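Local coordinates for C.Elegans p53 tumor suppressor-like transcription factor (Caenorhabditis elegans, PDB 1T4W), which acts as a p53-like, sequence-specific transcriptional activator that promotes germline apoptosis after DNA damage and supports meiotic chromosome segregation, seen here through its zinc-bearing DNA-binding domain, at residues R59-K64 with G117-L122; S80-C85 with D98-I103; I135-Q140 with K173-V178. All blocks are in the same frame, centred on the assembly; numbering follows the deposited sequence.

Interaction 1: residues R59-K64 with G117-L122; sequences RIRFVK and GSTFTL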
loop_
_atom_site.group_PDB
_atom_site.type_symbol
_atom_site.label_atom_id
_atom_site.label_comp_id
_atom_site.label_asym_id
_atom_site.label_seq_id
_atom_site.Cartn_x
_atom_site.Cartn_y
_atom_site.Cartn_z
ATOM N N ARG A 59 5.326 8.765 3.372
ATOM C CA ARG A 59 3.938 8.954 2.978
ATOM C C ARG A 59 3.405 7.629 2.443
ATOM O O ARG A 59 4.100 6.914 1.714
ATOM C CB ARG A 59 3.818 10.054 1.911
ATOM C CG ARG A 59 3.880 11.474 2.473
ATOM C CD ARG A 59 3.785 12.552 1.356
ATOM N NE ARG A 59 4.942 12.547 0.449
ATOM C CZ ARG A 59 4.907 12.161 -0.826
ATOM N NH1 ARG A 59 3.774 11.728 -1.367
ATOM N NH2 ARG A 59 5.995 12.251 -1.585
ATOM N N ILE A 60 2.170 7.308 2.810
ATOM C CA ILE A 60 1.524 6.065 2.393
ATOM C C ILE A 60 0.216 6.409 1.667
ATOM O O ILE A 60 -0.634 7.100 2.214
ATOM C CB ILE A 60 1.182 5.186 3.611
ATOM C CG1 ILE A 60 2.450 4.907 4.425
ATOM C CG2 ILE A 60 0.539 3.872 3.137
ATOM C CD1 ILE A 60 2.167 4.503 5.862
ATOM N N ARG A 61 0.078 5.920 0.442
ATOM C CA ARG A 61 -1.104 6.169 -0.373
ATOM C C ARG A 61 -1.683 4.870 -0.913
ATOM O O ARG A 61 -0.995 3.849 -1.015
ATOM C CB ARG A 61 -0.757 7.059 -1.572
ATOM C CG ARG A 61 -0.375 8.521 -1.245
ATOM C CD ARG A 61 -0.451 9.356 -2.558
ATOM N NE ARG A 61 -1.836 9.472 -3.005
ATOM C CZ ARG A 61 -2.221 9.840 -4.220
ATOM N NH1 ARG A 61 -3.517 9.911 -4.498
ATOM N NH2 ARG A 61 -1.320 10.120 -5.162
ATOM N N PHE A 62 -2.959 4.918 -1.266
ATOM C CA PHE A 62 -3.612 3.762 -1.834
ATOM C C PHE A 62 -4.406 4.318 -3.013
ATOM O O PHE A 62 -5.450 4.977 -2.856
ATOM C CB PHE A 62 -4.490 3.058 -0.797
ATOM C CG PHE A 62 -5.012 1.719 -1.265
ATOM C CD1 PHE A 62 -4.120 0.713 -1.662
ATOM C CD2 PHE A 62 -6.390 1.466 -1.314
ATOM C CE1 PHE A 62 -4.577 -0.528 -2.102
ATOM C CE2 PHE A 62 -6.876 0.225 -1.753
ATOM C CZ PHE A 62 -5.969 -0.782 -2.149
ATOM N N VAL A 63 -3.873 4.049 -4.201
ATOM C CA VAL A 63 -4.419 4.570 -5.448
ATOM C C VAL A 63 -4.814 3.518 -6.480
ATOM O O VAL A 63 -4.533 2.320 -6.323
ATOM C CB VAL A 63 -3.375 5.510 -6.116
ATOM C CG1 VAL A 63 -2.824 6.480 -5.074
ATOM C CG2 VAL A 63 -2.221 4.692 -6.745
ATOM N N LYS A 64 -5.467 3.979 -7.543
ATOM C CA LYS A 64 -5.876 3.093 -8.629
ATOM C C LYS A 64 -5.280 3.601 -9.929
ATOM O O LYS A 64 -5.021 4.792 -10.077
ATOM C CB LYS A 64 -7.407 3.020 -8.743
ATOM C CG LYS A 64 -8.093 4.297 -9.178
ATOM C CD LYS A 64 -9.604 4.146 -9.030
ATOM C CE LYS A 64 -10.352 5.412 -9.413
ATOM N NZ LYS A 64 -9.930 6.587 -8.607
ATOM N N GLY A 117 -4.481 13.989 -1.797
ATOM C CA GLY A 117 -4.875 12.601 -1.917
ATOM C C GLY A 117 -4.734 11.992 -0.531
ATOM O O GLY A 117 -3.867 12.406 0.252
ATOM N N SER A 118 -5.588 11.022 -0.222
ATOM C CA SER A 118 -5.581 10.339 1.074
ATOM C C SER A 118 -4.158 9.816 1.387
ATOM O O SER A 118 -3.655 8.897 0.746
ATOM C CB SER A 118 -6.595 9.195 1.044
ATOM O OG SER A 118 -6.787 8.643 2.334
ATOM N N THR A 119 -3.517 10.404 2.383
ATOM C CA THR A 119 -2.149 10.047 2.718
ATOM C C THR A 119 -1.876 9.990 4.212
ATOM O O THR A 119 -2.249 10.903 4.946
ATOM C CB THR A 119 -1.158 11.096 2.133
ATOM O OG1 THR A 119 -1.334 11.190 0.717
ATOM C CG2 THR A 119 0.301 10.721 2.460
ATOM N N PHE A 120 -1.220 8.922 4.659
ATOM C CA PHE A 120 -0.824 8.824 6.054
ATOM C C PHE A 120 0.665 9.131 6.009
ATOM O O PHE A 120 1.405 8.552 5.204
ATOM C CB PHE A 120 -1.054 7.423 6.628
ATOM C CG PHE A 120 -2.488 7.162 7.038
ATOM C CD1 PHE A 120 -3.437 6.747 6.103
ATOM C CD2 PHE A 120 -2.895 7.385 8.344
ATOM C CE1 PHE A 120 -4.782 6.567 6.472
ATOM C CE2 PHE A 120 -4.237 7.210 8.726
ATOM C CZ PHE A 120 -5.179 6.802 7.780
ATOM N N THR A 121 1.094 10.077 6.832
ATOM C CA THR A 121 2.500 10.446 6.899
ATOM C C THR A 121 3.122 10.015 8.203
ATOM O O THR A 121 2.719 10.459 9.294
ATOM C CB THR A 121 2.706 11.964 6.742
ATOM O OG1 THR A 121 2.210 12.381 5.465
ATOM C CG2 THR A 121 4.199 12.318 6.825
ATOM N N LEU A 122 4.122 9.157 8.099
ATOM C CA LEU A 122 4.817 8.686 9.280
ATOM C C LEU A 122 5.932 9.665 9.588
ATOM O O LEU A 122 6.721 9.997 8.701
ATOM C CB LEU A 122 5.446 7.313 9.033
ATOM C CG LEU A 122 4.542 6.174 8.589
ATOM C CD1 LEU A 122 5.341 4.861 8.639
ATOM C CD2 LEU A 122 3.338 6.095 9.481
HETATM O O HOH W 1 0.806 12.427 -0.783
HETATM O O HOH W 2 -3.917 7.603 -1.482
#
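Thr119 OG1, which rests against Arg61 CG at 3.4 Å, is gripped from two directions. It donates to Gly117 O at 2.8 Å, approaching from above the carbonyl plane, and accepts from a water that itself accepts a hydrogen bond from Arg59 NH1. With chi1 at -57°, OG1 lies beside the backbone N of Thr119 while CG2 stands anti to it and meets Arg59 CB at 3.6 Å. One threonine thus offers a hydroxyl to one arginine chain and a methyl to the other. Thr121 lies alongside Arg59, pointing the same way. Between these pairs Ile60 and Phe120 form an antiparallel hydrogen-bonded pair, Ile60 N to Phe120 O at 2.8 Å and Phe120 N to Ile60 O at 3.1 Å. Their side chains occupy the other face, where Ile60 CD1 reaches Leu122 CG at 4.0 Å. Being apolar, that face suits the interior of the p53-type beta sandwich, toward strands 101-104 and 130-137. The Arg61 guanidinium has Val63 CG1 over the centre of one face and Ser118 O at its edge; NH1 makes a salt bridge with Asp81, as Arg59 NE does with Asp160. Gly117, close to NH1, has a positive phi of 108°, and a side chain here would press on the preceding carbonyl. The two carboxylates would probably offset the charges of the arginines, while the stems of both pack against Thr119.

Interaction 2: residues S80-C85 with D98-I103; sequences SDVMKC and DSFFYI. With ZN (zinc ion), chain B.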
loop_
_atom_site.group_PDB
_atom_site.type_symbol
_atom_site.label_atom_id
_atom_site.label_comp_id
_atom_site.label_asym_id
_atom_site.label_seq_id
_atom_site.Cartn_x
_atom_site.Cartn_y
_atom_site.Cartn_z
ATOM N N SER A 80 -5.939 10.308 -7.756
ATOM C CA SER A 80 -6.092 8.879 -8.040
ATOM C C SER A 80 -6.487 7.962 -6.886
ATOM O O SER A 80 -6.405 6.743 -7.015
ATOM C CB SER A 80 -4.801 8.350 -8.665
ATOM O OG SER A 80 -3.774 8.373 -7.689
ATOM N N ASP A 81 -6.909 8.514 -5.757
ATOM C CA ASP A 81 -7.269 7.639 -4.643
ATOM C C ASP A 81 -8.307 6.585 -4.966
ATOM O O ASP A 81 -9.192 6.805 -5.799
ATOM C CB ASP A 81 -7.819 8.440 -3.467
ATOM C CG ASP A 81 -6.783 9.306 -2.822
ATOM O OD1 ASP A 81 -5.582 9.089 -3.087
ATOM O OD2 ASP A 81 -7.169 10.196 -2.051
ATOM N N VAL A 82 -8.200 5.435 -4.296
ATOM C CA VAL A 82 -9.220 4.403 -4.436
ATOM C C VAL A 82 -10.286 4.997 -3.517
ATOM O O VAL A 82 -9.969 5.396 -2.387
ATOM C CB VAL A 82 -8.780 3.057 -3.860
ATOM C CG1 VAL A 82 -9.928 2.061 -3.959
ATOM C CG2 VAL A 82 -7.570 2.555 -4.609
ATOM N N MET A 83 -11.525 5.078 -3.995
ATOM C CA MET A 83 -12.605 5.700 -3.227
ATOM C C MET A 83 -13.484 4.706 -2.499
ATOM O O MET A 83 -13.972 3.742 -3.083
ATOM C CB MET A 83 -13.483 6.544 -4.152
ATOM C CG MET A 83 -12.724 7.581 -4.970
ATOM S SD MET A 83 -11.757 8.714 -3.939
ATOM C CE MET A 83 -13.036 9.645 -3.096
ATOM N N LYS A 84 -13.697 4.977 -1.223
ATOM C CA LYS A 84 -14.512 4.130 -0.355
ATOM C C LYS A 84 -15.973 4.216 -0.829
ATOM O O LYS A 84 -16.408 5.282 -1.245
ATOM C CB LYS A 84 -14.374 4.673 1.060
ATOM C CG LYS A 84 -14.696 3.713 2.164
ATOM C CD LYS A 84 -14.382 4.386 3.479
ATOM C CE LYS A 84 -14.550 3.464 4.638
ATOM N NZ LYS A 84 -13.939 4.145 5.808
ATOM N N CYS A 85 -16.730 3.121 -0.787
ATOM C CA CYS A 85 -18.123 3.206 -1.226
ATOM C C CYS A 85 -18.969 3.947 -0.197
ATOM O O CYS A 85 -18.558 4.155 0.958
ATOM C CB CYS A 85 -18.730 1.823 -1.497
ATOM S SG CYS A 85 -19.129 0.856 -0.027
ATOM N N ASP A 98 -14.107 8.596 5.659
ATOM C CA ASP A 98 -14.115 8.315 4.230
ATOM C C ASP A 98 -12.809 7.738 3.681
ATOM O O ASP A 98 -12.697 7.534 2.470
ATOM C CB ASP A 98 -14.497 9.580 3.458
ATOM C CG ASP A 98 -13.550 10.715 3.724
ATOM O OD1 ASP A 98 -12.712 10.563 4.632
ATOM O OD2 ASP A 98 -13.637 11.753 3.039
ATOM N N SER A 99 -11.816 7.473 4.542
ATOM C CA SER A 99 -10.566 6.911 4.019
ATOM C C SER A 99 -10.781 5.430 3.704
ATOM O O SER A 99 -11.404 4.700 4.478
ATOM C CB SER A 99 -9.430 7.048 5.027
ATOM O OG SER A 99 -8.211 6.617 4.447
ATOM N N PHE A 100 -10.277 4.993 2.560
ATOM C CA PHE A 100 -10.420 3.602 2.158
ATOM C C PHE A 100 -9.609 2.686 3.100
ATOM O O PHE A 100 -10.002 1.541 3.389
ATOM C CB PHE A 100 -9.935 3.442 0.710
ATOM C CG PHE A 100 -10.423 2.179 0.033
ATOM C CD1 PHE A 100 -9.851 0.939 0.329
ATOM C CD2 PHE A 100 -11.491 2.227 -0.863
ATOM C CE1 PHE A 100 -10.341 -0.253 -0.262
ATOM C CE2 PHE A 100 -11.994 1.048 -1.455
ATOM C CZ PHE A 100 -11.415 -0.187 -1.148
ATOM N N PHE A 101 -8.496 3.211 3.603
ATOM C CA PHE A 101 -7.603 2.430 4.455
ATOM C C PHE A 101 -7.129 3.167 5.697
ATOM O O PHE A 101 -7.185 4.388 5.762
ATOM C CB PHE A 101 -6.373 1.993 3.646
ATOM C CG PHE A 101 -5.451 3.130 3.276
ATOM C CD1 PHE A 101 -5.850 4.099 2.370
ATOM C CD2 PHE A 101 -4.186 3.240 3.859
ATOM C CE1 PHE A 101 -5.009 5.176 2.039
ATOM C CE2 PHE A 101 -3.333 4.301 3.539
ATOM C CZ PHE A 101 -3.745 5.273 2.623
ATOM N N TYR A 102 -6.635 2.409 6.670
ATOM C CA TYR A 102 -6.121 2.977 7.914
ATOM C C TYR A 102 -4.811 2.294 8.321
ATOM O O TYR A 102 -4.477 1.203 7.840
ATOM C CB TYR A 102 -7.151 2.830 9.042
ATOM C CG TYR A 102 -8.500 3.430 8.703
ATOM C CD1 TYR A 102 -9.470 2.689 8.013
ATOM C CD2 TYR A 102 -8.783 4.766 9.010
ATOM C CE1 TYR A 102 -10.687 3.269 7.635
ATOM C CE2 TYR A 102 -9.982 5.349 8.635
ATOM C CZ TYR A 102 -10.928 4.599 7.944
ATOM O OH TYR A 102 -12.080 5.215 7.531
ATOM N N ILE A 103 -4.082 2.950 9.214
ATOM C CA ILE A 103 -2.803 2.465 9.702
ATOM C C ILE A 103 -2.938 2.167 11.196
ATOM O O ILE A 103 -3.372 3.021 11.974
ATOM C CB ILE A 103 -1.712 3.554 9.464
ATOM C CG1 ILE A 103 -1.673 3.916 7.973
ATOM C CG2 ILE A 103 -0.343 3.075 9.963
ATOM C CD1 ILE A 103 -1.347 2.752 7.045
HETATM ZN ZN ZN B . -17.367 -0.723 0.319
HETATM O O HOH W 3 -12.746 7.419 -0.195
#
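The Phe100 ring carries Val82 CG1 over one face, offset toward the rim, in a CH-pi contact 3.7 Å from the ring centroid, while the backbone of Met83 and Lys84 passes its edge, Lys84 N standing 3.5 Å from Phe100 CD2. The Tyr102 ring is met at its edge, in plane, by Lys84 NZ, which lies 2.8 Å from Tyr102 OH; that hydroxyl is itself hydrogen-bonded to Pro96 O. Lys84 CG is anti to the backbone N (chi1 -159°), and the extended chain beyond it runs past Asp98 and Ser99. NZ donates to Ser99 O at 2.9 Å and to Phe97 O, and forms a salt bridge with Glu92. A long lysine suits the place, its ammonium reaching several oxygens at once. An alanine here would probably leave Ser99 O and Phe97 O without this donor and Glu92 without its counter-charge. A water joins Lys84 N to Asp98 O. The loop between helices 71-74 and 86-90 thus lies against the residues leading into strand 101-104. Cys85, N-cap of helix 86-90, binds zinc through SG with His88, Cys139 and Cys143. Packing at Phe100 and the oxygens round the ammonium would tend to steady the chain before this ligand.

Interaction 3: residues I135-Q140 with K173-V178; sequences IIFMCQ and KQVRIV. With ZN (zinc ion), chain B.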
loop_
_atom_site.group_PDB
_atom_site.type_symbol
_atom_site.label_atom_id
_atom_site.label_comp_id
_atom_site.label_asym_id
_atom_site.label_seq_id
_atom_site.Cartn_x
_atom_site.Cartn_y
_atom_site.Cartn_z
ATOM N N ILE A 135 -1.707 -2.306 7.912
ATOM C CA ILE A 135 -2.636 -1.506 7.141
ATOM C C ILE A 135 -3.926 -2.328 7.112
ATOM O O ILE A 135 -3.884 -3.566 7.095
ATOM C CB ILE A 135 -2.141 -1.246 5.711
ATOM C CG1 ILE A 135 -3.178 -0.413 4.959
ATOM C CG2 ILE A 135 -1.861 -2.559 5.016
ATOM C CD1 ILE A 135 -2.643 0.246 3.685
ATOM N N ILE A 136 -5.075 -1.658 7.149
ATOM C CA ILE A 136 -6.339 -2.382 7.117
ATOM C C ILE A 136 -7.277 -1.682 6.125
ATOM O O ILE A 136 -7.382 -0.454 6.128
ATOM C CB ILE A 136 -6.949 -2.484 8.557
ATOM C CG1 ILE A 136 -8.261 -3.266 8.510
ATOM C CG2 ILE A 136 -7.212 -1.080 9.142
ATOM C CD1 ILE A 136 -8.895 -3.439 9.877
ATOM N N PHE A 137 -7.904 -2.461 5.244
ATOM C CA PHE A 137 -8.802 -1.922 4.207
ATOM C C PHE A 137 -10.250 -2.050 4.663
ATOM O O PHE A 137 -10.688 -3.120 5.088
ATOM C CB PHE A 137 -8.559 -2.665 2.891
ATOM C CG PHE A 137 -7.146 -2.549 2.409
ATOM C CD1 PHE A 137 -6.724 -1.408 1.716
ATOM C CD2 PHE A 137 -6.213 -3.525 2.717
ATOM C CE1 PHE A 137 -5.374 -1.239 1.339
ATOM C CE2 PHE A 137 -4.854 -3.375 2.347
ATOM C CZ PHE A 137 -4.436 -2.227 1.658
ATOM N N MET A 138 -10.984 -0.943 4.591
ATOM C CA MET A 138 -12.355 -0.929 5.060
ATOM C C MET A 138 -13.418 -0.843 3.969
ATOM O O MET A 138 -14.520 -0.351 4.190
ATOM C CB MET A 138 -12.531 0.186 6.094
ATOM C CG MET A 138 -11.704 -0.046 7.372
ATOM S SD MET A 138 -12.012 -1.672 8.146
ATOM C CE MET A 138 -13.654 -1.395 8.802
ATOM N N CYS A 139 -13.074 -1.327 2.784
ATOM C CA CYS A 139 -14.016 -1.369 1.675
ATOM C C CYS A 139 -13.384 -2.422 0.783
ATOM O O CYS A 139 -12.249 -2.851 1.023
ATOM C CB CYS A 139 -14.132 0.010 1.007
ATOM S SG CYS A 139 -15.286 0.139 -0.379
ATOM N N GLN A 140 -14.093 -2.881 -0.226
ATOM C CA GLN A 140 -13.492 -3.914 -1.041
ATOM C C GLN A 140 -13.850 -3.843 -2.511
ATOM O O GLN A 140 -14.715 -3.068 -2.927
ATOM C CB GLN A 140 -13.867 -5.263 -0.452
ATOM C CG GLN A 140 -15.333 -5.578 -0.534
ATOM C CD GLN A 140 -15.679 -6.762 0.323
ATOM O OE1 GLN A 140 -14.919 -7.720 0.397
ATOM N NE2 GLN A 140 -16.833 -6.708 0.973
ATOM N N LYS A 173 2.560 -3.508 -6.494
ATOM C CA LYS A 173 1.977 -3.328 -7.817
ATOM C C LYS A 173 0.488 -3.589 -7.908
ATOM O O LYS A 173 -0.250 -2.844 -8.556
ATOM C CB LYS A 173 2.774 -4.193 -8.804
ATOM C CG LYS A 173 2.491 -3.942 -10.275
ATOM C CD LYS A 173 1.597 -5.009 -10.802
ATOM C CE LYS A 173 1.410 -4.915 -12.325
ATOM N NZ LYS A 173 0.530 -6.040 -12.778
ATOM N N GLN A 174 0.024 -4.654 -7.277
ATOM C CA GLN A 174 -1.402 -4.911 -7.292
ATOM C C GLN A 174 -1.886 -5.427 -5.956
ATOM O O GLN A 174 -1.336 -6.380 -5.406
ATOM C CB GLN A 174 -1.807 -5.924 -8.387
ATOM C CG GLN A 174 -3.262 -6.394 -8.240
ATOM C CD GLN A 174 -3.617 -7.496 -9.218
ATOM O OE1 GLN A 174 -3.651 -7.248 -10.408
ATOM N NE2 GLN A 174 -3.859 -8.725 -8.720
ATOM N N VAL A 175 -2.929 -4.779 -5.456
ATOM C CA VAL A 175 -3.566 -5.161 -4.222
ATOM C C VAL A 175 -5.027 -5.472 -4.551
ATOM O O VAL A 175 -5.727 -4.680 -5.212
ATOM C CB VAL A 175 -3.516 -4.015 -3.186
ATOM C CG1 VAL A 175 -4.380 -4.370 -1.985
ATOM C CG2 VAL A 175 -2.080 -3.764 -2.745
ATOM N N ARG A 176 -5.494 -6.636 -4.123
ATOM C CA ARG A 176 -6.891 -6.971 -4.353
ATOM C C ARG A 176 -7.539 -7.294 -3.021
ATOM O O ARG A 176 -6.981 -8.039 -2.226
ATOM C CB ARG A 176 -7.028 -8.157 -5.322
ATOM C CG ARG A 176 -6.760 -7.793 -6.766
ATOM C CD ARG A 176 -7.163 -8.944 -7.698
ATOM N NE ARG A 176 -8.613 -9.113 -7.716
ATOM C CZ ARG A 176 -9.232 -10.237 -8.043
ATOM N NH1 ARG A 176 -8.531 -11.310 -8.381
ATOM N NH2 ARG A 176 -10.554 -10.284 -8.043
ATOM N N ILE A 177 -8.703 -6.703 -2.772
ATOM C CA ILE A 177 -9.429 -6.925 -1.534
ATOM C C ILE A 177 -10.624 -7.781 -1.951
ATOM O O ILE A 177 -11.591 -7.297 -2.544
ATOM C CB ILE A 177 -9.846 -5.576 -0.909
ATOM C CG1 ILE A 177 -8.589 -4.730 -0.635
ATOM C CG2 ILE A 177 -10.558 -5.823 0.418
ATOM C CD1 ILE A 177 -8.676 -3.326 -1.142
ATOM N N VAL A 178 -10.522 -9.065 -1.639
ATOM C CA VAL A 178 -11.493 -10.069 -2.053
ATOM C C VAL A 178 -11.986 -10.930 -0.902
ATOM O O VAL A 178 -11.506 -10.813 0.211
ATOM C CB VAL A 178 -10.830 -10.995 -3.074
ATOM C CG1 VAL A 178 -10.348 -10.198 -4.262
ATOM C CG2 VAL A 178 -9.625 -11.702 -2.405
HETATM ZN ZN ZN B . -17.367 -0.723 0.319
HETATM O O HOH W 4 -14.456 -7.720 -2.818
HETATM O O HOH W 5 -12.846 -8.926 1.810
#
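Apolar contact dominates where Phe137 meets Ile177, their side chains crossing at about a right angle. Ile177 CD1 comes within 3.9 Å of Phe137 CG, and CG1 touches the same part of the ring's base. Chi2 of Ile177, 131°, falls between the staggered positions at 60° and 180°, and places CD1 here. Farther along, Phe137 CZ approaches Val175 CG1 at 4.2 Å, so that the phenyl group spans two alternate residues of the strand in the facing sheet. The other branch of Ile177 works in a different direction: CG2, anti to the backbone N, packs against Gln140 CB at 3.5 Å and equally close to Cys139 O. A beta-branched isoleucine suits this position because its two arms serve separate neighbours.

The fold explains why the contact is made by side chains. Strand 130-137 belongs to the four-stranded sheet and strand 166-177 to the seven-stranded one, the two layers of the p53-family beta sandwich, and no direct hydrogen bond links the segments here.

Polar contact is instead carried by water. Gln140 OE1 accepts from one water that also donates to Val178 O, each at 2.8 Å, and more weakly from a second that donates to Ile177 O. An amide suits the place, as its oxygen can accept from both waters.

Metal coordination is the remaining kind: Cys139 SG, anti to its backbone N, binds zinc at 2.4 Å, its CB pointing away from the 173-178 segment, and Cys85, His88 and Cys143 complete the site.

From the N terminus, residues 59-64 come first, and interaction 1 closes its loop only at 117-122. Inside that loop interaction 2 opens at 80-85 and closes at 98-103, so it is nested, fixing the loop before helix 86-90 to the start of strand 101-104. Asp81 ties the two by its salt bridge to Arg61 and a probable hydrogen bond to Ser118 N. Interaction 3 follows in series, 135-140 meeting 173-178 after helix 146-149 and strand 152-160. Tyr102 O with Ile136 N pairs strands 101-104 and 130-137, and Phe100 O with Met138 N probably continues the bonding. Interaction 1 joins strands within the seven-stranded sheet, interaction 3 packs it on the four-stranded sheet, and interactions 2 and 3 share the zinc.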